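Local atomic coordinates of probable zinc protease PqqL (Escherichia coli, PDB entry 6OFT), a protein that probably acts as a zinc-dependent metallopeptidase of the M16 family, the present chain being the first half of the periplasmic enzyme. Residues N16-M21 with D218-L223; L34-H39 with M199-V204; L291-Q296 with A464-P469. All coordinates share one frame; numbering follows the deposited sequence.

Contact 1 (N16-M21 with D218-L223)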
# COMPACT_ATOMS: atom_id res chain seq x y z
N ASN A 16 27.27 6.50 -10.42
CA ASN A 16 27.28 5.12 -9.92
C ASN A 16 25.91 4.40 -10.09
O ASN A 16 25.80 3.23 -9.78
CB ASN A 16 27.80 5.05 -8.47
CG ASN A 16 26.93 5.74 -7.45
OD1 ASN A 16 25.77 6.06 -7.68
ND2 ASN A 16 27.48 5.95 -6.27
N GLY A 17 24.89 5.12 -10.57
CA GLY A 17 23.57 4.54 -10.81
C GLY A 17 22.51 4.78 -9.75
O GLY A 17 21.35 4.41 -9.96
N LEU A 18 22.90 5.37 -8.60
CA LEU A 18 21.96 5.67 -7.51
C LEU A 18 21.01 6.77 -7.97
O LEU A 18 21.46 7.79 -8.48
CB LEU A 18 22.71 6.08 -6.22
CG LEU A 18 21.81 6.36 -4.99
CD1 LEU A 18 22.26 5.58 -3.78
CD2 LEU A 18 21.74 7.86 -4.68
N ARG A 19 19.70 6.57 -7.78
CA ARG A 19 18.70 7.56 -8.16
C ARG A 19 18.37 8.43 -6.96
O ARG A 19 18.54 7.99 -5.82
CB ARG A 19 17.42 6.88 -8.68
CG ARG A 19 17.50 6.30 -10.10
CD ARG A 19 16.31 5.38 -10.37
NE ARG A 19 16.54 4.03 -9.85
CZ ARG A 19 15.65 3.04 -9.79
NH1 ARG A 19 14.40 3.24 -10.21
NH2 ARG A 19 16.00 1.85 -9.32
N TYR A 20 17.92 9.66 -7.20
CA TYR A 20 17.51 10.54 -6.10
C TYR A 20 16.26 11.30 -6.47
O TYR A 20 15.99 11.51 -7.66
CB TYR A 20 18.63 11.48 -5.65
CG TYR A 20 19.31 12.24 -6.77
CD1 TYR A 20 18.78 13.44 -7.25
CD2 TYR A 20 20.50 11.78 -7.33
CE1 TYR A 20 19.38 14.12 -8.31
CE2 TYR A 20 21.12 12.47 -8.37
CZ TYR A 20 20.57 13.64 -8.85
OH TYR A 20 21.20 14.33 -9.86
N MET A 21 15.48 11.69 -5.46
CA MET A 21 14.25 12.45 -5.60
C MET A 21 14.24 13.45 -4.48
O MET A 21 14.37 13.07 -3.32
CB MET A 21 13.00 11.56 -5.53
CG MET A 21 13.00 10.40 -6.49
SD MET A 21 11.42 9.57 -6.45
CE MET A 21 10.87 9.90 -8.09
N ASP A 218 27.90 14.60 -2.25
CA ASP A 218 29.06 14.54 -1.34
C ASP A 218 29.17 13.24 -0.57
O ASP A 218 30.28 12.87 -0.17
CB ASP A 218 29.03 15.70 -0.33
CG ASP A 218 29.30 17.08 -0.90
OD1 ASP A 218 29.18 18.07 -0.14
OD2 ASP A 218 29.60 17.19 -2.11
N ASN A 219 28.04 12.55 -0.34
CA ASN A 219 28.05 11.37 0.50
C ASN A 219 27.73 10.05 -0.18
O ASN A 219 28.00 9.00 0.40
CB ASN A 219 27.09 11.59 1.67
CG ASN A 219 27.57 12.69 2.57
OD1 ASN A 219 28.56 12.53 3.29
ND2 ASN A 219 26.90 13.82 2.56
N LEU A 220 27.16 10.06 -1.39
CA LEU A 220 26.74 8.80 -2.02
C LEU A 220 27.35 8.53 -3.38
O LEU A 220 27.15 7.44 -3.92
CB LEU A 220 25.19 8.71 -2.09
CG LEU A 220 24.43 8.76 -0.73
CD1 LEU A 220 22.94 8.97 -0.93
CD2 LEU A 220 24.70 7.51 0.12
N SER A 221 28.07 9.50 -3.95
CA SER A 221 28.67 9.31 -5.27
C SER A 221 29.93 8.42 -5.25
O SER A 221 30.27 7.83 -6.28
CB SER A 221 28.92 10.65 -5.97
OG SER A 221 29.91 11.42 -5.32
N LYS A 222 30.58 8.28 -4.07
CA LYS A 222 31.78 7.44 -3.95
C LYS A 222 31.47 5.93 -3.81
O LYS A 222 32.41 5.13 -3.81
CB LYS A 222 32.71 7.93 -2.83
CG LYS A 222 33.48 9.20 -3.23
CD LYS A 222 34.85 9.34 -2.53
CE LYS A 222 34.81 10.00 -1.16
NZ LYS A 222 34.48 11.45 -1.25
N LEU A 223 30.17 5.55 -3.70
CA LEU A 223 29.78 4.13 -3.63
C LEU A 223 30.18 3.47 -4.97
O LEU A 223 29.85 4.04 -6.02
CB LEU A 223 28.26 3.93 -3.41
CG LEU A 223 27.63 4.44 -2.11
CD1 LEU A 223 26.11 4.43 -2.22
CD2 LEU A 223 28.06 3.62 -0.90
O HOH W 1 28.79 8.38 -8.54

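Contact 2 (L34-H39 with M199-V204)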
# COMPACT_ATOMS: atom_id res chain seq x y z
N LEU A 34 14.70 11.89 5.24
CA LEU A 34 15.76 11.29 4.44
C LEU A 34 15.46 9.80 4.44
O LEU A 34 15.46 9.18 5.51
CB LEU A 34 17.16 11.57 5.02
CG LEU A 34 17.57 13.04 5.23
CD1 LEU A 34 18.93 13.11 5.91
CD2 LEU A 34 17.62 13.83 3.90
N TRP A 35 15.06 9.27 3.28
CA TRP A 35 14.70 7.86 3.15
C TRP A 35 15.56 7.19 2.11
O TRP A 35 15.66 7.69 0.98
CB TRP A 35 13.22 7.67 2.71
CG TRP A 35 12.13 8.00 3.70
CD1 TRP A 35 12.23 8.76 4.84
CD2 TRP A 35 10.75 7.66 3.56
NE1 TRP A 35 11.00 8.85 5.45
CE2 TRP A 35 10.07 8.20 4.68
CE3 TRP A 35 10.01 6.96 2.59
CZ2 TRP A 35 8.68 8.08 4.84
CZ3 TRP A 35 8.64 6.80 2.77
CH2 TRP A 35 7.99 7.35 3.89
N LEU A 36 16.13 6.02 2.45
CA LEU A 36 16.88 5.21 1.51
C LEU A 36 15.96 4.04 1.13
O LEU A 36 15.55 3.24 1.98
CB LEU A 36 18.22 4.70 2.09
CG LEU A 36 18.97 3.70 1.18
CD1 LEU A 36 19.39 4.35 -0.18
CD2 LEU A 36 20.18 3.07 1.92
N GLN A 37 15.63 3.97 -0.16
CA GLN A 37 14.72 2.97 -0.69
C GLN A 37 15.44 1.92 -1.54
O GLN A 37 15.98 2.24 -2.59
CB GLN A 37 13.57 3.67 -1.47
CG GLN A 37 12.64 2.75 -2.26
CD GLN A 37 11.73 3.56 -3.12
OE1 GLN A 37 12.16 4.28 -4.02
NE2 GLN A 37 10.44 3.49 -2.85
N ILE A 38 15.41 0.67 -1.07
CA ILE A 38 15.97 -0.47 -1.79
C ILE A 38 14.80 -1.03 -2.56
O ILE A 38 13.80 -1.38 -1.94
CB ILE A 38 16.60 -1.55 -0.84
CG1 ILE A 38 17.46 -0.93 0.32
CG2 ILE A 38 17.37 -2.62 -1.62
CD1 ILE A 38 18.65 -0.02 -0.03
N HIS A 39 14.93 -1.17 -3.88
CA HIS A 39 13.82 -1.65 -4.72
C HIS A 39 13.67 -3.17 -4.71
O HIS A 39 13.28 -3.77 -5.73
CB HIS A 39 13.95 -1.10 -6.15
CG HIS A 39 13.81 0.40 -6.23
ND1 HIS A 39 12.65 0.98 -6.69
CD2 HIS A 39 14.69 1.37 -5.91
CE1 HIS A 39 12.85 2.29 -6.65
NE2 HIS A 39 14.07 2.57 -6.18
N MET A 199 18.88 1.44 -5.94
CA MET A 199 18.61 2.38 -4.84
C MET A 199 18.14 3.75 -5.28
O MET A 199 18.62 4.29 -6.28
CB MET A 199 19.85 2.58 -3.97
CG MET A 199 20.25 1.39 -3.17
SD MET A 199 21.86 1.72 -2.45
CE MET A 199 22.15 0.18 -1.64
N THR A 200 17.22 4.32 -4.49
CA THR A 200 16.71 5.67 -4.64
C THR A 200 16.80 6.33 -3.27
O THR A 200 16.28 5.78 -2.29
CB THR A 200 15.28 5.69 -5.19
OG1 THR A 200 15.27 5.02 -6.46
CG2 THR A 200 14.74 7.10 -5.34
N PHE A 201 17.50 7.47 -3.19
CA PHE A 201 17.60 8.26 -1.97
C PHE A 201 16.56 9.39 -2.09
O PHE A 201 16.59 10.14 -3.07
CB PHE A 201 19.04 8.82 -1.76
CG PHE A 201 19.19 9.37 -0.36
CD1 PHE A 201 19.31 8.52 0.73
CD2 PHE A 201 19.18 10.74 -0.13
CE1 PHE A 201 19.38 9.03 2.03
CE2 PHE A 201 19.27 11.25 1.16
CZ PHE A 201 19.37 10.38 2.24
N ILE A 202 15.62 9.48 -1.13
CA ILE A 202 14.51 10.44 -1.13
C ILE A 202 14.68 11.54 -0.06
O ILE A 202 14.82 11.23 1.11
CB ILE A 202 13.15 9.68 -1.01
CG1 ILE A 202 12.99 8.63 -2.15
CG2 ILE A 202 11.95 10.63 -0.94
CD1 ILE A 202 11.91 7.59 -1.92
N VAL A 203 14.67 12.81 -0.49
CA VAL A 203 14.81 13.98 0.40
C VAL A 203 13.51 14.80 0.30
O VAL A 203 13.21 15.32 -0.77
CB VAL A 203 16.07 14.84 0.02
CG1 VAL A 203 16.19 16.09 0.89
CG2 VAL A 203 17.35 14.01 0.11
N VAL A 204 12.72 14.90 1.39
CA VAL A 204 11.46 15.67 1.39
C VAL A 204 11.49 16.58 2.61
O VAL A 204 11.54 16.10 3.75
CB VAL A 204 10.16 14.79 1.35
CG1 VAL A 204 8.91 15.67 1.18
CG2 VAL A 204 10.21 13.73 0.25

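Contact 3 (L291-Q296 with A464-P469)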
# COMPACT_ATOMS: atom_id res chain seq x y z
N LEU A 291 -24.94 3.82 -0.57
CA LEU A 291 -25.14 3.16 0.72
C LEU A 291 -25.29 4.16 1.88
O LEU A 291 -26.19 4.00 2.70
CB LEU A 291 -24.01 2.15 1.02
CG LEU A 291 -24.20 1.24 2.25
CD1 LEU A 291 -25.41 0.31 2.08
CD2 LEU A 291 -22.96 0.43 2.52
N GLN A 292 -24.42 5.20 1.92
CA GLN A 292 -24.46 6.24 2.95
C GLN A 292 -25.73 7.09 2.88
O GLN A 292 -26.22 7.51 3.92
CB GLN A 292 -23.21 7.12 2.92
CG GLN A 292 -21.97 6.48 3.55
CD GLN A 292 -22.18 6.06 4.99
OE1 GLN A 292 -22.18 4.86 5.32
NE2 GLN A 292 -22.38 7.03 5.88
N GLU A 293 -26.25 7.32 1.66
CA GLU A 293 -27.47 8.09 1.41
C GLU A 293 -28.68 7.30 1.93
O GLU A 293 -29.58 7.89 2.53
CB GLU A 293 -27.65 8.39 -0.09
CG GLU A 293 -26.71 9.44 -0.67
CD GLU A 293 -26.62 9.49 -2.20
OE1 GLU A 293 -26.86 8.46 -2.86
OE2 GLU A 293 -26.31 10.58 -2.72
N ARG A 294 -28.69 5.97 1.69
CA ARG A 294 -29.74 5.06 2.14
C ARG A 294 -29.74 4.91 3.67
O ARG A 294 -30.81 4.87 4.27
CB ARG A 294 -29.63 3.69 1.45
CG ARG A 294 -30.01 3.72 -0.03
CD ARG A 294 -30.22 2.33 -0.60
NE ARG A 294 -31.19 2.35 -1.69
CZ ARG A 294 -30.96 1.92 -2.93
NH1 ARG A 294 -31.91 1.99 -3.85
NH2 ARG A 294 -29.78 1.40 -3.25
N ILE A 295 -28.55 4.87 4.29
CA ILE A 295 -28.43 4.76 5.75
C ILE A 295 -28.87 6.06 6.44
O ILE A 295 -29.71 6.02 7.34
CB ILE A 295 -27.01 4.29 6.20
CG1 ILE A 295 -26.78 2.80 5.85
CG2 ILE A 295 -26.77 4.53 7.71
CD1 ILE A 295 -25.31 2.38 5.76
N GLN A 296 -28.32 7.21 6.00
CA GLN A 296 -28.64 8.51 6.60
C GLN A 296 -30.09 8.94 6.36
O GLN A 296 -30.67 9.58 7.24
CB GLN A 296 -27.64 9.59 6.18
CG GLN A 296 -26.28 9.36 6.83
CD GLN A 296 -25.39 10.57 6.74
OE1 GLN A 296 -25.41 11.45 7.60
NE2 GLN A 296 -24.58 10.62 5.69
N ALA A 464 -36.49 -0.97 -8.41
CA ALA A 464 -36.65 0.44 -8.79
C ALA A 464 -35.33 1.20 -8.84
O ALA A 464 -34.43 0.94 -8.04
CB ALA A 464 -37.62 1.13 -7.85
N ALA A 465 -35.24 2.15 -9.80
CA ALA A 465 -34.07 3.00 -10.00
C ALA A 465 -33.90 3.92 -8.82
O ALA A 465 -34.88 4.45 -8.29
CB ALA A 465 -34.22 3.81 -11.28
N TYR A 466 -32.66 4.08 -8.37
CA TYR A 466 -32.37 4.96 -7.25
C TYR A 466 -32.40 6.42 -7.73
O TYR A 466 -31.89 6.74 -8.80
CB TYR A 466 -31.01 4.62 -6.62
CG TYR A 466 -30.61 5.58 -5.52
CD1 TYR A 466 -31.10 5.43 -4.22
CD2 TYR A 466 -29.78 6.66 -5.78
CE1 TYR A 466 -30.76 6.33 -3.22
CE2 TYR A 466 -29.43 7.56 -4.78
CZ TYR A 466 -29.91 7.39 -3.50
OH TYR A 466 -29.55 8.28 -2.52
N VAL A 467 -33.00 7.30 -6.91
CA VAL A 467 -33.08 8.72 -7.24
C VAL A 467 -32.20 9.53 -6.29
O VAL A 467 -32.40 9.48 -5.07
CB VAL A 467 -34.53 9.25 -7.35
CG1 VAL A 467 -34.55 10.75 -7.68
CG2 VAL A 467 -35.32 8.47 -8.40
N PHE A 468 -31.22 10.25 -6.86
CA PHE A 468 -30.31 11.12 -6.12
C PHE A 468 -31.12 12.26 -5.47
O PHE A 468 -31.94 12.88 -6.15
CB PHE A 468 -29.22 11.67 -7.06
CG PHE A 468 -28.18 12.56 -6.41
CD1 PHE A 468 -27.18 12.02 -5.62
CD2 PHE A 468 -28.20 13.94 -6.61
CE1 PHE A 468 -26.21 12.84 -5.03
CE2 PHE A 468 -27.23 14.76 -6.02
CZ PHE A 468 -26.25 14.20 -5.23
N PRO A 469 -30.97 12.51 -4.14
CA PRO A 469 -31.77 13.57 -3.49
C PRO A 469 -31.29 14.98 -3.82
O PRO A 469 -30.09 15.24 -3.89
CB PRO A 469 -31.63 13.26 -1.99
CG PRO A 469 -30.86 11.96 -1.89
CD PRO A 469 -30.08 11.85 -3.16

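Contact 1 (N16-M21 with D218-L223)
N16 and S221 bring the two backbones nearest, with CA atoms 6.4 Å apart, where the loop leading into strand 19-24 passes the type I turn from L220 to L223. N16 carries the polar contact. Its chi1 of 65° sets CG between the backbone N and the carbonyl carbon; from there ND2 reaches the turn. ND2 donates twice: to L220 O at 2.8 Å, in the carbonyl plane on a lone pair, and to L223 O at 3.1 Å, from 20° out of the carbonyl plane of L223. The other end of the same amide folds back on its own loop, OD1 accepting from L18 N at 3.1 Å to make an Asx turn. The amide ties the loop before strand 19-24 to the L220-L223 turn. A water adds a second bridge, donating to S221 O and accepting weakly from N16 N. An alanine here would probably leave the carbonyls of L220 and L223 without this donor and the Asx turn without its acceptor. L18 packs its two methyls on different leucines: CD2 lies 4.1 Å from L220 CD1, and CD1 lies 4.3 Å from L223 CD1. M114 of helix 107-122 packs on L220.

Contact 2 (L34-H39 with M199-V204)
F201 lies obliquely against the opposite strand, its CZ 3.7 Å from L34 CB and its CD1 4.2 Å from L36 CB. A chi1 of -168° sets CG anti to the backbone N, and from there the ring reaches both leucines. On the same face of the sheet, L34 and V203 run side by side and point the same way, L34 CD2 meeting V203 CG2 at 3.8 Å. I38 and M199 likewise lie side by side and point the same way, with I38 CD1 3.8 Å from M199 CG, while L36 CD1 reaches M199 CB.

The other face carries W35, Q37, T200 and I202. W35 and I202 meet through their CB atoms, the indole leading away. Q37 lies alongside T200, its OE1 3.6 Å from T200 CB; its amide is held by S389, E95 and the carbonyl of A386. H39 closes this end of the pairing: T200 OG1 lies at the edge of the imidazole near its plane, 2.7 Å from H39 NE2, in a hydrogen bond that either could donate, and Q37 CG sits over one face of the imidazole near its rim.

Beneath the side chains the strands are antiparallel, W35 with I202 and Q37 with T200 forming the hydrogen-bonded pairs; I202 N to W35 O is nearly straight, at 175°. The side chain of I38 is about 8 Å from that of E57, the predicted proton acceptor of the zinc site.

Strand 199-205 is inserted between strands 19-24 and 31-38 in the mixed sheet of this M16 domain, and strand 96-103 flanks 31-38 on its far side. Helix 107-122 packs on the F201 face, F117 meeting the F201 ring edge-to-face, while helix 378-391 packs against W35 and T200 on the other.

Contact 3 (L291-Q296 with A464-P469)
E293 and Y466 make the one hydrogen bond between the final turn of helix 271-296 and the irregular tail after helix 448-459. Y466 OH donates to E293 OE1 at 2.7 Å, a short but weak bond. The two side chains approach at a slant, with carboxylate and ring planes 23° apart. Y466 OH also comes within 3.1 Å of E293 CB, so the phenol tip rests against the base of the side chain as well as its end.

Carbon-to-oxygen contacts take up the second carboxylate oxygen. E293 OE2 lies 3.2 Å from F468 CE1, the glutamate and phenylalanine side chains crossing at about a right angle; P469 CD is farther off, 4.0 Å from OE2.

R294, extended from CG to NE, slides past Y466 in the opposite direction and meets the ring at its rim. Y466 CD1 stands over one guanidinium face, 3.6 Å from R294 NH1, and NH1 in turn is at the ring edge. The planes are 72° apart.

Helix 352-371 also touches both aromatic side chains of the tail, through E354. A carboxylate, a phenol hydroxyl, a guanidinium and two aromatic rings meet here, so one weak hydrogen bond and contacts to carbon join tail and helix at the surface.

Contacts 1 and 2 are buried and both reach the same sheet: strand 199-205, a partner in contact 2, also pairs with the strand that contact 1 leads into, through probable backbone hydrogen bonds from V203 N to M21 O and from F201 N to R19 O. Along the chain, contact 2 is nested within the loop that contact 1 closes. Contact 2 combines a regular backbone ladder with apolar packing, whereas contact 1, where the chain enters strand 19-24, relies on a side-chain amide reaching backbone carbonyls, backed by leucines. Contact 3 lies on the opposite side of the chain's centre, its nearest atoms about 30 Å from contact 2. It is a surface contact between side chains, with a carboxylate, a guanidinium and aromatic rings.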